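Local coordinates for protein alpha-1,3-glucanase (Streptomyces thermodiastaticus, PDB 7C7D) that hydrolyses alpha-1,3-glucan as a thermostable GH87 glycoside hydrolase, its catalytic unit pairing a calcium-binding beta-sandwich domain with a right-handed parallel beta-helix, at residues D56-S61 and D194-S199; A109-V114 and R166-R171; S320-Q325 and E343-L348. All blocks are in the same frame, centred on the assembly; numbering follows the deposited sequence.

Contact 1: residues D56-S61 and D194-S199; sequences DLPFTS and DFEQVS
F59 lies alongside D194, the two side chains pointing the same way. Its CG sits between the backbone N and the carbonyl carbon (chi1 70°), and F59 CD1 lies 3.6 Å from D194 CB, which approaches the ring obliquely. Ring and carboxylate planes are 28° apart. S61 OG donates to D194 OD1 at 2.7 Å from above the carboxylate plane, and OD2 forms a salt bridge with R372, so one oxygen is held within the sandwich domain and the other by an arginine of the beta-helix. E196, extended beyond CG, packs its CB 3.6 Å from F59 CB and runs beside P58, while its OE2 pairs with R346. The strands are antiparallel, the short axes of 59-61 and 194-196 running at 163°, with F195 N to T60 O at 2.9 Å and T60 N to F195 O at 3.1 Å. This joins strands 59-63 and 188-196, the first and last of the beta-sandwich domain; their face bearing F59, S61, D194 and E196 is turned to the parallel beta-helix, where F370 meets the F59 ring edge-to-face. On the other sheet face, T60 O stands at the edge of the F195 ring, 3.8 Å from F195 CD1.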
ATOM      1  N   ASP A  56      -1.105  -8.310 -11.180  1.00 16.27           N
ATOM      2  CA  ASP A  56      -1.436  -8.332 -12.599  1.00 20.88           C
ATOM      3  C   ASP A  56      -2.460  -7.226 -12.812  1.00 22.40           C
ATOM      4  O   ASP A  56      -3.622  -7.358 -12.424  1.00 24.98           O
ATOM      5  CB  ASP A  56      -2.001  -9.699 -12.970  1.00 25.81           C
ATOM      6  CG  ASP A  56      -2.299  -9.831 -14.446  1.00 33.12           C
ATOM      7  OD1 ASP A  56      -1.813  -8.992 -15.232  1.00 36.48           O
ATOM      8  OD2 ASP A  56      -2.995 -10.800 -14.826  1.00 36.66           O
ATOM      9  N   LEU A  57      -2.020  -6.118 -13.406  1.00 22.32           N
ATOM     10  CA  LEU A  57      -2.825  -4.915 -13.469  1.00 22.77           C
ATOM     11  C   LEU A  57      -3.087  -4.510 -14.911  1.00 20.67           C
ATOM     12  O   LEU A  57      -2.191  -4.604 -15.754  1.00 22.64           O
ATOM     13  CB  LEU A  57      -2.108  -3.755 -12.771  1.00 24.75           C
ATOM     14  CG  LEU A  57      -1.847  -3.948 -11.279  1.00 25.98           C
ATOM     15  CD1 LEU A  57      -0.738  -3.025 -10.788  1.00 26.32           C
ATOM     16  CD2 LEU A  57      -3.125  -3.722 -10.475  1.00 26.40           C
ATOM     17  N   PRO A  58      -4.292  -4.030 -15.211  1.00 21.18           N
ATOM     18  CA  PRO A  58      -4.619  -3.605 -16.578  1.00 20.87           C
ATOM     19  C   PRO A  58      -4.172  -2.181 -16.869  1.00 19.42           C
ATOM     20  O   PRO A  58      -4.785  -1.499 -17.694  1.00 22.05           O
ATOM     21  CB  PRO A  58      -6.149  -3.699 -16.593  1.00 22.70           C
ATOM     22  CG  PRO A  58      -6.518  -3.302 -15.181  1.00 23.06           C
ATOM     23  CD  PRO A  58      -5.448  -3.912 -14.304  1.00 23.12           C
ATOM     24  N   PHE A  59      -3.132  -1.707 -16.183  1.00 19.58           N
ATOM     25  CA  PHE A  59      -2.577  -0.386 -16.446  1.00 18.17           C
ATOM     26  C   PHE A  59      -1.058  -0.444 -16.396  1.00 17.85           C
ATOM     27  O   PHE A  59      -0.466  -1.350 -15.802  1.00 19.86           O
ATOM     28  CB  PHE A  59      -3.131   0.714 -15.511  1.00 17.60           C
ATOM     29  CG  PHE A  59      -2.671   0.620 -14.074  1.00 17.38           C
ATOM     30  CD1 PHE A  59      -1.457   1.167 -13.669  1.00 17.06           C
ATOM     31  CD2 PHE A  59      -3.487   0.040 -13.116  1.00 18.54           C
ATOM     32  CE1 PHE A  59      -1.053   1.108 -12.341  1.00 17.78           C
ATOM     33  CE2 PHE A  59      -3.089  -0.024 -11.784  1.00 17.94           C
ATOM     34  CZ  PHE A  59      -1.870   0.508 -11.397  1.00 17.39           C
ATOM     35  N   THR A  60      -0.433   0.552 -17.021  1.00 17.69           N
ATOM     36  CA  THR A  60       1.011   0.729 -16.974  1.00 18.21           C
ATOM     37  C   THR A  60       1.315   2.149 -16.527  1.00 17.31           C
ATOM     38  O   THR A  60       0.713   3.104 -17.029  1.00 18.73           O
ATOM     39  CB  THR A  60       1.634   0.454 -18.341  1.00 21.35           C
ATOM     40  OG1 THR A  60       1.423  -0.919 -18.670  1.00 24.50           O
ATOM     41  CG2 THR A  60       3.126   0.731 -18.322  1.00 22.96           C
ATOM     42  N   SER A  61       2.239   2.280 -15.583  1.00 17.16           N
ATOM     43  CA  SER A  61       2.629   3.579 -15.058  1.00 17.90           C
ATOM     44  C   SER A  61       3.815   4.129 -15.835  1.00 17.82           C
ATOM     45  O   SER A  61       4.703   3.381 -16.251  1.00 21.09           O
ATOM     46  CB  SER A  61       2.996   3.465 -13.580  1.00 17.67           C
ATOM     47  OG  SER A  61       1.901   2.984 -12.826  1.00 19.33           O
ATOM     48  N   ASP A 194      -0.768   6.774 -14.736  1.00 14.25           N
ATOM     49  CA  ASP A 194      -1.162   5.400 -15.027  1.00 14.61           C
ATOM     50  C   ASP A 194      -2.103   5.404 -16.224  1.00 15.68           C
ATOM     51  O   ASP A 194      -3.076   6.168 -16.254  1.00 16.83           O
ATOM     52  CB  ASP A 194      -1.890   4.757 -13.840  1.00 15.93           C
ATOM     53  CG  ASP A 194      -1.139   4.881 -12.525  1.00 16.43           C
ATOM     54  OD1 ASP A 194       0.106   4.932 -12.517  1.00 16.57           O
ATOM     55  OD2 ASP A 194      -1.822   4.916 -11.479  1.00 17.87           O
ATOM     56  N   PHE A 195      -1.828   4.541 -17.202  1.00 15.87           N
ATOM     57  CA  PHE A 195      -2.613   4.447 -18.425  1.00 17.59           C
ATOM     58  C   PHE A 195      -3.336   3.108 -18.418  1.00 17.59           C
ATOM     59  O   PHE A 195      -2.690   2.057 -18.437  1.00 17.14           O
ATOM     60  CB  PHE A 195      -1.689   4.582 -19.634  1.00 17.83           C
ATOM     61  CG  PHE A 195      -1.052   5.935 -19.736  1.00 18.52           C
ATOM     62  CD1 PHE A 195       0.118   6.228 -19.048  1.00 19.33           C
ATOM     63  CD2 PHE A 195      -1.654   6.934 -20.480  1.00 20.31           C
ATOM     64  CE1 PHE A 195       0.695   7.484 -19.132  1.00 19.60           C
ATOM     65  CE2 PHE A 195      -1.087   8.195 -20.561  1.00 21.24           C
ATOM     66  CZ  PHE A 195       0.088   8.470 -19.886  1.00 20.66           C
ATOM     67  N   GLU A 196      -4.668   3.152 -18.355  1.00 18.94           N
ATOM     68  CA  GLU A 196      -5.488   1.973 -18.107  1.00 20.61           C
ATOM     69  C   GLU A 196      -6.517   1.787 -19.212  1.00 21.77           C
ATOM     70  O   GLU A 196      -7.070   2.761 -19.737  1.00 20.97           O
ATOM     71  CB  GLU A 196      -6.230   2.082 -16.763  1.00 20.08           C
ATOM     72  CG  GLU A 196      -6.982   0.810 -16.372  1.00 22.07           C
ATOM     73  CD  GLU A 196      -7.473   0.810 -14.937  1.00 23.03           C
ATOM     74  OE1 GLU A 196      -7.086   1.712 -14.160  1.00 22.69           O
ATOM     75  OE2 GLU A 196      -8.250  -0.105 -14.585  1.00 23.38           O
ATOM     76  N   GLN A 197      -6.781   0.526 -19.553  1.00 24.15           N
ATOM     77  CA  GLN A 197      -7.898   0.158 -20.412  1.00 27.06           C
ATOM     78  C   GLN A 197      -9.063  -0.239 -19.517  1.00 27.83           C
ATOM     79  O   GLN A 197      -9.038  -1.305 -18.890  1.00 27.44           O
ATOM     80  CB  GLN A 197      -7.513  -1.002 -21.326  1.00 29.21           C
ATOM     81  CG  GLN A 197      -8.592  -1.347 -22.330  1.00 32.34           C
ATOM     82  CD  GLN A 197      -8.871  -0.205 -23.288  1.00 35.11           C
ATOM     83  OE1 GLN A 197     -10.011   0.006 -23.703  1.00 37.42           O
ATOM     84  NE2 GLN A 197      -7.827   0.529 -23.656  1.00 36.46           N
ATOM     85  N   VAL A 198     -10.075   0.621 -19.452  1.00 26.17           N
ATOM     86  CA  VAL A 198     -11.264   0.382 -18.645  1.00 26.97           C
ATOM     87  C   VAL A 198     -12.376  -0.096 -19.565  1.00 28.44           C
ATOM     88  O   VAL A 198     -12.647   0.525 -20.599  1.00 29.49           O
ATOM     89  CB  VAL A 198     -11.682   1.652 -17.886  1.00 27.47           C
ATOM     90  CG1 VAL A 198     -13.027   1.447 -17.195  1.00 28.22           C
ATOM     91  CG2 VAL A 198     -10.610   2.031 -16.877  1.00 26.87           C
ATOM     92  N   SER A 199     -13.011  -1.201 -19.192  1.00 28.58           N
ATOM     93  CA  SER A 199     -14.117  -1.737 -19.966  1.00 29.64           C
ATOM     94  C   SER A 199     -15.294  -0.767 -19.955  1.00 28.04           C
ATOM     95  O   SER A 199     -15.439   0.070 -19.058  1.00 27.83           O
ATOM     96  CB  SER A 199     -14.571  -3.061 -19.358  1.00 32.84           C
ATOM     97  OG  SER A 199     -13.714  -4.113 -19.749  1.00 35.93           O
TER

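Contact 2: residues A109-V114 and R166-R171; sequences ANALTV and RLLLGR
L112 and L167 form the hydrogen-bonded pair of an antiparallel strand contact in the N-terminal domain, between strands 109-117 and 163-169. The short axes run at 159°, and both bonds, L112 N to L167 O and L167 N to L112 O, measure 2.9 Å. The non-hydrogen-bonded pairs A111-L168 and T113-R166 occupy the other face, where L168 CD2 touches A111 CB at 4.1 Å. T113 OG1, beside its own backbone N (chi1 -58°), meets R166 CB at 3.7 Å. The arginine then extends from CG to NE, its guanidinium bonding S266 O and making cation-pi contacts with W267 and W323. At the end of the ladder N110 O takes two donors: L169 N at 2.8 Å, from above the carbonyl plane, and a water that also accepts from G170 N. L169 CB lies 3.5 Å from N110 O. Beyond it, R171 O is buried without a conventional hydrogen-bonding partner, but meets N110 CB at 3.2 Å and N110 CA in a CA-H...O contact. N110 and A111 both face E196 on the neighbouring strand, the defining geometry of a classic beta bulge, placed where the chain turns a corner in the beta-sandwich.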
ATOM      1  N   ALA A 109      -5.068   2.359 -24.032  1.00 32.20           N
ATOM      2  CA  ALA A 109      -5.660   2.917 -22.828  1.00 30.57           C
ATOM      3  C   ALA A 109      -6.793   3.850 -23.220  1.00 31.25           C
ATOM      4  O   ALA A 109      -6.811   4.402 -24.325  1.00 33.24           O
ATOM      5  CB  ALA A 109      -4.615   3.663 -21.989  1.00 28.76           C
ATOM      6  N   ASN A 110      -7.756   3.987 -22.308  1.00 30.01           N
ATOM      7  CA  ASN A 110      -8.844   4.944 -22.451  1.00 28.68           C
ATOM      8  C   ASN A 110      -9.083   5.699 -21.153  1.00 27.72           C
ATOM      9  O   ASN A 110     -10.090   6.407 -21.032  1.00 28.22           O
ATOM     10  CB  ASN A 110     -10.138   4.259 -22.913  1.00 28.78           C
ATOM     11  CG  ASN A 110     -10.645   3.220 -21.921  1.00 28.20           C
ATOM     12  OD1 ASN A 110     -10.006   2.940 -20.907  1.00 27.98           O
ATOM     13  ND2 ASN A 110     -11.806   2.643 -22.215  1.00 28.90           N
ATOM     14  N   ALA A 111      -8.189   5.552 -20.182  1.00 25.25           N
ATOM     15  CA  ALA A 111      -8.365   6.138 -18.866  1.00 22.89           C
ATOM     16  C   ALA A 111      -7.002   6.527 -18.316  1.00 22.11           C
ATOM     17  O   ALA A 111      -5.974   5.940 -18.676  1.00 22.88           O
ATOM     18  CB  ALA A 111      -9.071   5.167 -17.917  1.00 23.30           C
ATOM     19  N   LEU A 112      -7.011   7.518 -17.433  1.00 19.99           N
ATOM     20  CA  LEU A 112      -5.789   8.123 -16.928  1.00 19.31           C
ATOM     21  C   LEU A 112      -5.934   8.375 -15.436  1.00 17.06           C
ATOM     22  O   LEU A 112      -6.939   8.943 -15.004  1.00 17.61           O
ATOM     23  CB  LEU A 112      -5.573   9.454 -17.653  1.00 21.84           C
ATOM     24  CG  LEU A 112      -4.410  10.337 -17.229  1.00 23.20           C
ATOM     25  CD1 LEU A 112      -3.103   9.613 -17.477  1.00 24.06           C
ATOM     26  CD2 LEU A 112      -4.451  11.645 -17.996  1.00 24.80           C
ATOM     27  N   THR A 113      -4.945   7.943 -14.653  1.00 15.76           N
ATOM     28  CA  THR A 113      -4.826   8.327 -13.250  1.00 15.19           C
ATOM     29  C   THR A 113      -3.480   9.003 -13.058  1.00 14.82           C
ATOM     30  O   THR A 113      -2.458   8.490 -13.525  1.00 16.90           O
ATOM     31  CB  THR A 113      -4.939   7.115 -12.319  1.00 15.98           C
ATOM     32  OG1 THR A 113      -6.189   6.457 -12.546  1.00 17.94           O
ATOM     33  CG2 THR A 113      -4.862   7.543 -10.856  1.00 16.03           C
ATOM     34  N   VAL A 114      -3.471  10.152 -12.387  1.00 14.31           N
ATOM     35  CA  VAL A 114      -2.260  10.945 -12.213  1.00 13.46           C
ATOM     36  C   VAL A 114      -2.021  11.181 -10.730  1.00 12.91           C
ATOM     37  O   VAL A 114      -2.910  11.669 -10.024  1.00 13.13           O
ATOM     38  CB  VAL A 114      -2.361  12.288 -12.953  1.00 15.03           C
ATOM     39  CG1 VAL A 114      -1.091  13.100 -12.753  1.00 16.50           C
ATOM     40  CG2 VAL A 114      -2.619  12.056 -14.431  1.00 16.51           C
ATOM     41  N   ARG A 166      -8.252  11.139 -11.496  1.00 14.96           N
ATOM     42  CA  ARG A 166      -8.493  10.246 -12.620  1.00 16.51           C
ATOM     43  C   ARG A 166      -9.500  10.841 -13.590  1.00 16.91           C
ATOM     44  O   ARG A 166     -10.307  11.707 -13.242  1.00 18.08           O
ATOM     45  CB  ARG A 166      -8.963   8.859 -12.160  1.00 16.75           C
ATOM     46  CG  ARG A 166     -10.380   8.822 -11.612  1.00 16.94           C
ATOM     47  CD  ARG A 166     -10.806   7.403 -11.243  1.00 17.35           C
ATOM     48  NE  ARG A 166     -12.174   7.367 -10.733  1.00 17.22           N
ATOM     49  CZ  ARG A 166     -12.859   6.256 -10.483  1.00 17.08           C
ATOM     50  NH1 ARG A 166     -12.317   5.066 -10.706  1.00 17.39           N
ATOM     51  NH2 ARG A 166     -14.102   6.337 -10.025  1.00 19.18           N
ATOM     52  N   LEU A 167      -9.463  10.330 -14.819  1.00 18.30           N
ATOM     53  CA  LEU A 167     -10.347  10.808 -15.870  1.00 21.86           C
ATOM     54  C   LEU A 167     -10.448   9.737 -16.942  1.00 20.72           C
ATOM     55  O   LEU A 167      -9.424   9.198 -17.378  1.00 21.06           O
ATOM     56  CB  LEU A 167      -9.763  12.086 -16.480  1.00 28.13           C
ATOM     57  CG  LEU A 167     -10.604  12.959 -17.405  1.00 32.55           C
ATOM     58  CD1 LEU A 167     -12.001  13.151 -16.843  1.00 33.87           C
ATOM     59  CD2 LEU A 167      -9.911  14.297 -17.606  1.00 33.35           C
ATOM     60  N   LEU A 168     -11.673   9.423 -17.355  1.00 22.85           N
ATOM     61  CA  LEU A 168     -11.857   8.690 -18.599  1.00 24.31           C
ATOM     62  C   LEU A 168     -11.517   9.625 -19.752  1.00 27.78           C
ATOM     63  O   LEU A 168     -11.947  10.782 -19.770  1.00 29.61           O
ATOM     64  CB  LEU A 168     -13.307   8.218 -18.727  1.00 25.50           C
ATOM     65  CG  LEU A 168     -13.769   7.121 -17.763  1.00 25.90           C
ATOM     66  CD1 LEU A 168     -15.285   6.971 -17.793  1.00 26.29           C
ATOM     67  CD2 LEU A 168     -13.096   5.794 -18.078  1.00 26.90           C
ATOM     68  N   LEU A 169     -10.730   9.135 -20.710  1.00 29.06           N
ATOM     69  CA  LEU A 169     -10.270  10.016 -21.780  1.00 31.65           C
ATOM     70  C   LEU A 169     -11.355  10.327 -22.806  1.00 35.53           C
ATOM     71  O   LEU A 169     -11.210  11.296 -23.559  1.00 36.85           O
ATOM     72  CB  LEU A 169      -9.039   9.431 -22.473  1.00 31.74           C
ATOM     73  CG  LEU A 169      -7.771   9.333 -21.620  1.00 32.05           C
ATOM     74  CD1 LEU A 169      -6.688   8.567 -22.365  1.00 33.46           C
ATOM     75  CD2 LEU A 169      -7.274  10.708 -21.203  1.00 32.75           C
ATOM     76  N   GLY A 170     -12.434   9.546 -22.852  1.00 37.10           N
ATOM     77  CA  GLY A 170     -13.392   9.662 -23.935  1.00 40.35           C
ATOM     78  C   GLY A 170     -12.856   9.227 -25.279  1.00 43.22           C
ATOM     79  O   GLY A 170     -13.547   9.384 -26.294  1.00 43.22           O
ATOM     80  N   ARG A 171     -11.649   8.671 -25.298  1.00 47.34           N
ATOM     81  CA  ARG A 171     -10.903   8.269 -26.475  1.00 51.27           C
ATOM     82  C   ARG A 171     -10.143   7.022 -26.055  1.00 52.18           C
ATOM     83  O   ARG A 171      -9.924   6.792 -24.864  1.00 51.14           O
ATOM     84  CB  ARG A 171      -9.902   9.374 -26.841  1.00 54.32           C
ATOM     85  CG  ARG A 171      -9.422   9.414 -28.276  1.00 56.67           C
ATOM     86  CD  ARG A 171      -8.104  10.181 -28.351  1.00 58.87           C
ATOM     87  NE  ARG A 171      -7.711  10.482 -29.724  1.00 61.21           N
ATOM     88  CZ  ARG A 171      -7.684  11.703 -30.254  1.00 63.05           C
ATOM     89  NH1 ARG A 171      -8.018  12.763 -29.528  1.00 63.73           N
ATOM     90  NH2 ARG A 171      -7.316  11.863 -31.518  1.00 63.99           N
TER
HETATM   91  O   HOH W   1     -12.608   6.825 -22.164  1.00 36.19           O

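Contact 3: residues S320-Q325 and E343-L348; sequences SGMWIQ and ENNRIL
L348 CD1 and, obliquely, R346 CG lie to one side of the W323 indole, and the R166 guanidinium makes a cation-pi contact on the other. The leucine methyl is 3.2 Å above the ring plane, offset toward the rim, where it closes to 3.3 Å from W323 CZ2; R346 CG is 3.9 Å from W323 CE3, and the R346 guanidinium plane is turned 56° from the indole. At the edge, in the ring plane, stands Q325 OE1, the acceptor for W323 NE1, and W267 meets the indole edge-to-face. The contact belongs to the right-handed parallel beta-helix of the pectate lyase-like fold, in which strands 323-325 and 341-348 are equivalent rungs of successive coils. The short axes of 323-325 and 346-348 are 12° apart, and W323-R346, I324-I347 and Q325-L348 stand level at CA separations of 4.8 to 4.9 Å. Three backbone bonds alternate across this register: R346 N to M322 O, I324 N to R346 O and L348 N to I324 O. Residues level in the register stack; the one like pair is I324 and I347, CB to CG1. On the other sheet face, W323 CG is anti to the backbone N (chi1 -180°), which starts the indole on its course to R346 and L348. R346 NH2 is salt-bridged to E196 OE2 of the sandwich domain. Where the strands are interrupted, at 321-322 and 344-345, the N345 side chain carries the bond. Its ND2 bonds V319 O, while its OD1 accepts from M322 N at 2.9 Å, in the carbonyl plane and on a lone pair.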
ATOM      1  N   SER A 320     -13.809  -7.218  -4.727  1.00 12.55           N
ATOM      2  CA  SER A 320     -13.065  -7.266  -5.980  1.00 13.59           C
ATOM      3  C   SER A 320     -13.499  -6.167  -6.942  1.00 13.49           C
ATOM      4  O   SER A 320     -14.654  -5.738  -6.947  1.00 13.92           O
ATOM      5  CB  SER A 320     -13.204  -8.638  -6.652  1.00 14.92           C
ATOM      6  OG  SER A 320     -14.558  -8.923  -6.964  1.00 15.95           O
ATOM      7  N   GLY A 321     -12.558  -5.745  -7.786  1.00 12.97           N
ATOM      8  CA  GLY A 321     -12.843  -4.748  -8.800  1.00 13.56           C
ATOM      9  C   GLY A 321     -13.181  -3.380  -8.255  1.00 13.47           C
ATOM     10  O   GLY A 321     -13.811  -2.585  -8.956  1.00 14.56           O
ATOM     11  N   MET A 322     -12.770  -3.073  -7.027  1.00 12.82           N
ATOM     12  CA  MET A 322     -13.142  -1.832  -6.366  1.00 12.44           C
ATOM     13  C   MET A 322     -12.081  -0.760  -6.554  1.00 12.31           C
ATOM     14  O   MET A 322     -10.899  -1.043  -6.759  1.00 13.44           O
ATOM     15  CB  MET A 322     -13.323  -2.054  -4.863  1.00 13.24           C
ATOM     16  CG  MET A 322     -14.304  -3.154  -4.495  1.00 14.30           C
ATOM     17  SD  MET A 322     -16.033  -2.773  -4.845  1.00 14.78           S
ATOM     18  CE  MET A 322     -16.286  -1.334  -3.807  1.00 14.72           C
ATOM     19  N   TRP A 323     -12.526   0.492  -6.444  1.00 11.82           N
ATOM     20  CA  TRP A 323     -11.652   1.656  -6.350  1.00 11.88           C
ATOM     21  C   TRP A 323     -11.962   2.317  -5.014  1.00 11.45           C
ATOM     22  O   TRP A 323     -13.076   2.812  -4.817  1.00 12.48           O
ATOM     23  CB  TRP A 323     -11.969   2.615  -7.491  1.00 12.97           C
ATOM     24  CG  TRP A 323     -11.145   3.851  -7.531  1.00 13.36           C
ATOM     25  CD1 TRP A 323     -11.255   4.954  -6.723  1.00 14.22           C
ATOM     26  CD2 TRP A 323     -10.099   4.135  -8.459  1.00 14.92           C
ATOM     27  NE1 TRP A 323     -10.320   5.897  -7.088  1.00 14.84           N
ATOM     28  CE2 TRP A 323      -9.601   5.417  -8.152  1.00 15.70           C
ATOM     29  CE3 TRP A 323      -9.523   3.421  -9.518  1.00 17.47           C
ATOM     30  CZ2 TRP A 323      -8.567   6.008  -8.880  1.00 18.08           C
ATOM     31  CZ3 TRP A 323      -8.495   4.007 -10.232  1.00 20.40           C
ATOM     32  CH2 TRP A 323      -8.024   5.285  -9.906  1.00 19.94           C
ATOM     33  N   ILE A 324     -10.992   2.312  -4.101  1.00 10.85           N
ATOM     34  CA  ILE A 324     -11.178   2.790  -2.733  1.00 10.94           C
ATOM     35  C   ILE A 324     -10.215   3.946  -2.527  1.00 10.92           C
ATOM     36  O   ILE A 324      -9.008   3.791  -2.756  1.00 11.55           O
ATOM     37  CB  ILE A 324     -10.887   1.673  -1.717  1.00 11.60           C
ATOM     38  CG1 ILE A 324     -11.730   0.429  -2.008  1.00 12.91           C
ATOM     39  CG2 ILE A 324     -11.072   2.170  -0.286  1.00 12.82           C
ATOM     40  CD1 ILE A 324     -13.215   0.655  -2.008  1.00 16.32           C
ATOM     41  N   GLN A 325     -10.736   5.106  -2.119  1.00 11.48           N
ATOM     42  CA  GLN A 325      -9.901   6.295  -2.090  1.00 11.11           C
ATOM     43  C   GLN A 325     -10.420   7.295  -1.063  1.00 10.79           C
ATOM     44  O   GLN A 325     -11.625   7.398  -0.834  1.00 11.58           O
ATOM     45  CB  GLN A 325      -9.876   6.937  -3.485  1.00 11.38           C
ATOM     46  CG  GLN A 325      -8.941   8.108  -3.625  1.00 11.92           C
ATOM     47  CD  GLN A 325      -8.955   8.708  -5.021  1.00 13.02           C
ATOM     48  OE1 GLN A 325      -9.921   8.546  -5.780  1.00 15.13           O
ATOM     49  NE2 GLN A 325      -7.881   9.406  -5.369  1.00 13.52           N
ATOM     50  N   GLU A 343      -9.315  -8.939  -3.818  1.00 11.72           N
ATOM     51  CA  GLU A 343      -8.518  -9.087  -5.025  1.00 12.07           C
ATOM     52  C   GLU A 343      -8.903  -8.071  -6.089  1.00 12.14           C
ATOM     53  O   GLU A 343     -10.063  -7.674  -6.217  1.00 13.00           O
ATOM     54  CB  GLU A 343      -8.646 -10.506  -5.612  1.00 14.20           C
ATOM     55  CG  GLU A 343     -10.064 -10.815  -6.070  1.00 16.96           C
ATOM     56  CD  GLU A 343     -10.252 -12.242  -6.548  1.00 20.68           C
ATOM     57  OE1 GLU A 343      -9.258 -12.985  -6.681  1.00 21.99           O
ATOM     58  OE2 GLU A 343     -11.418 -12.624  -6.786  1.00 23.98           O
ATOM     59  N   ASN A 344      -7.903  -7.675  -6.872  1.00 12.19           N
ATOM     60  CA  ASN A 344      -8.115  -6.827  -8.047  0.68 12.70           C
ATOM     61  C   ASN A 344      -8.770  -5.499  -7.681  1.00 12.34           C
ATOM     62  O   ASN A 344      -9.686  -5.031  -8.360  1.00 13.24           O
ATOM     63  CB  ASN A 344      -8.898  -7.548  -9.145  0.68 14.80           C
ATOM     64  CG  ASN A 344      -8.226  -8.824  -9.580  0.68 16.97           C
ATOM     65  OD1 ASN A 344      -8.772  -9.911  -9.414  0.68 22.61           O
ATOM     66  ND2 ASN A 344      -7.026  -8.701 -10.132  0.68 16.84           N
ATOM     67  N   ASN A 345      -8.291  -4.885  -6.603  1.00 11.54           N
ATOM     68  CA  ASN A 345      -8.776  -3.584  -6.166  1.00 11.54           C
ATOM     69  C   ASN A 345      -7.652  -2.563  -6.250  1.00 10.90           C
ATOM     70  O   ASN A 345      -6.471  -2.908  -6.323  1.00 11.60           O
ATOM     71  CB  ASN A 345      -9.280  -3.628  -4.724  1.00 12.06           C
ATOM     72  CG  ASN A 345     -10.314  -4.706  -4.507  1.00 11.22           C
ATOM     73  OD1 ASN A 345     -11.420  -4.622  -5.026  1.00 12.19           O
ATOM     74  ND2 ASN A 345      -9.956  -5.730  -3.742  1.00 11.74           N
ATOM     75  N   ARG A 346      -8.049  -1.294  -6.225  1.00 11.45           N
ATOM     76  CA  ARG A 346      -7.140  -0.170  -6.073  1.00 11.55           C
ATOM     77  C   ARG A 346      -7.468   0.508  -4.756  1.00 11.90           C
ATOM     78  O   ARG A 346      -8.639   0.788  -4.476  1.00 13.80           O
ATOM     79  CB  ARG A 346      -7.307   0.846  -7.203  1.00 13.84           C
ATOM     80  CG  ARG A 346      -7.486   0.234  -8.561  1.00 15.51           C
ATOM     81  CD  ARG A 346      -6.216  -0.452  -9.037  1.00 15.31           C
ATOM     82  NE  ARG A 346      -6.503  -1.232 -10.237  1.00 18.02           N
ATOM     83  CZ  ARG A 346      -6.707  -0.694 -11.437  1.00 18.83           C
ATOM     84  NH1 ARG A 346      -6.618   0.620 -11.603  1.00 19.45           N
ATOM     85  NH2 ARG A 346      -7.000  -1.468 -12.470  1.00 19.58           N
ATOM     86  N   ILE A 347      -6.444   0.754  -3.945  1.00 11.33           N
ATOM     87  CA  ILE A 347      -6.598   1.470  -2.687  1.00 10.65           C
ATOM     88  C   ILE A 347      -5.603   2.622  -2.729  1.00 11.02           C
ATOM     89  O   ILE A 347      -4.385   2.402  -2.696  1.00 11.85           O
ATOM     90  CB  ILE A 347      -6.374   0.565  -1.464  1.00 11.78           C
ATOM     91  CG1 ILE A 347      -7.338  -0.626  -1.511  1.00 13.75           C
ATOM     92  CG2 ILE A 347      -6.580   1.351  -0.172  1.00 13.84           C
ATOM     93  CD1 ILE A 347      -7.061  -1.711  -0.474  1.00 14.66           C
ATOM     94  N   LEU A 348      -6.117   3.850  -2.828  1.00 11.68           N
ATOM     95  CA  LEU A 348      -5.298   5.022  -3.094  1.00 11.94           C
ATOM     96  C   LEU A 348      -5.625   6.104  -2.085  1.00 10.84           C
ATOM     97  O   LEU A 348      -6.793   6.316  -1.745  1.00 12.29           O
ATOM     98  CB  LEU A 348      -5.595   5.606  -4.472  1.00 14.35           C
ATOM     99  CG  LEU A 348      -5.606   4.593  -5.605  1.00 17.67           C
ATOM    100  CD1 LEU A 348      -6.107   5.246  -6.862  1.00 20.66           C
ATOM    101  CD2 LEU A 348      -4.213   4.063  -5.804  1.00 18.17           C
TER

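Contacts 1 and 2 share one antiparallel sheet, their centres about 10 Å apart: strands 188-196 and 109-117 are neighbours, joined by D194 N to T113 O at 2.7 Å, and V198 N to N110 OD1 spans the same distance. Along the chain, contact 2 is nested inside the loop closed by contact 1. Contact 3 belongs to the other domain, its centre about 13 Å from contact 1 and 17 Å from contact 2, yet it touches both. The salt bridge E196 OE2 to R346 NH2 (2.8 Å) and the packing of R166 NH1 on W323 CD2 (3.3 Å) cross the domain interface. The bound calcium ion lies about 9 Å from the S61 side chain and 13 Å from that of T113.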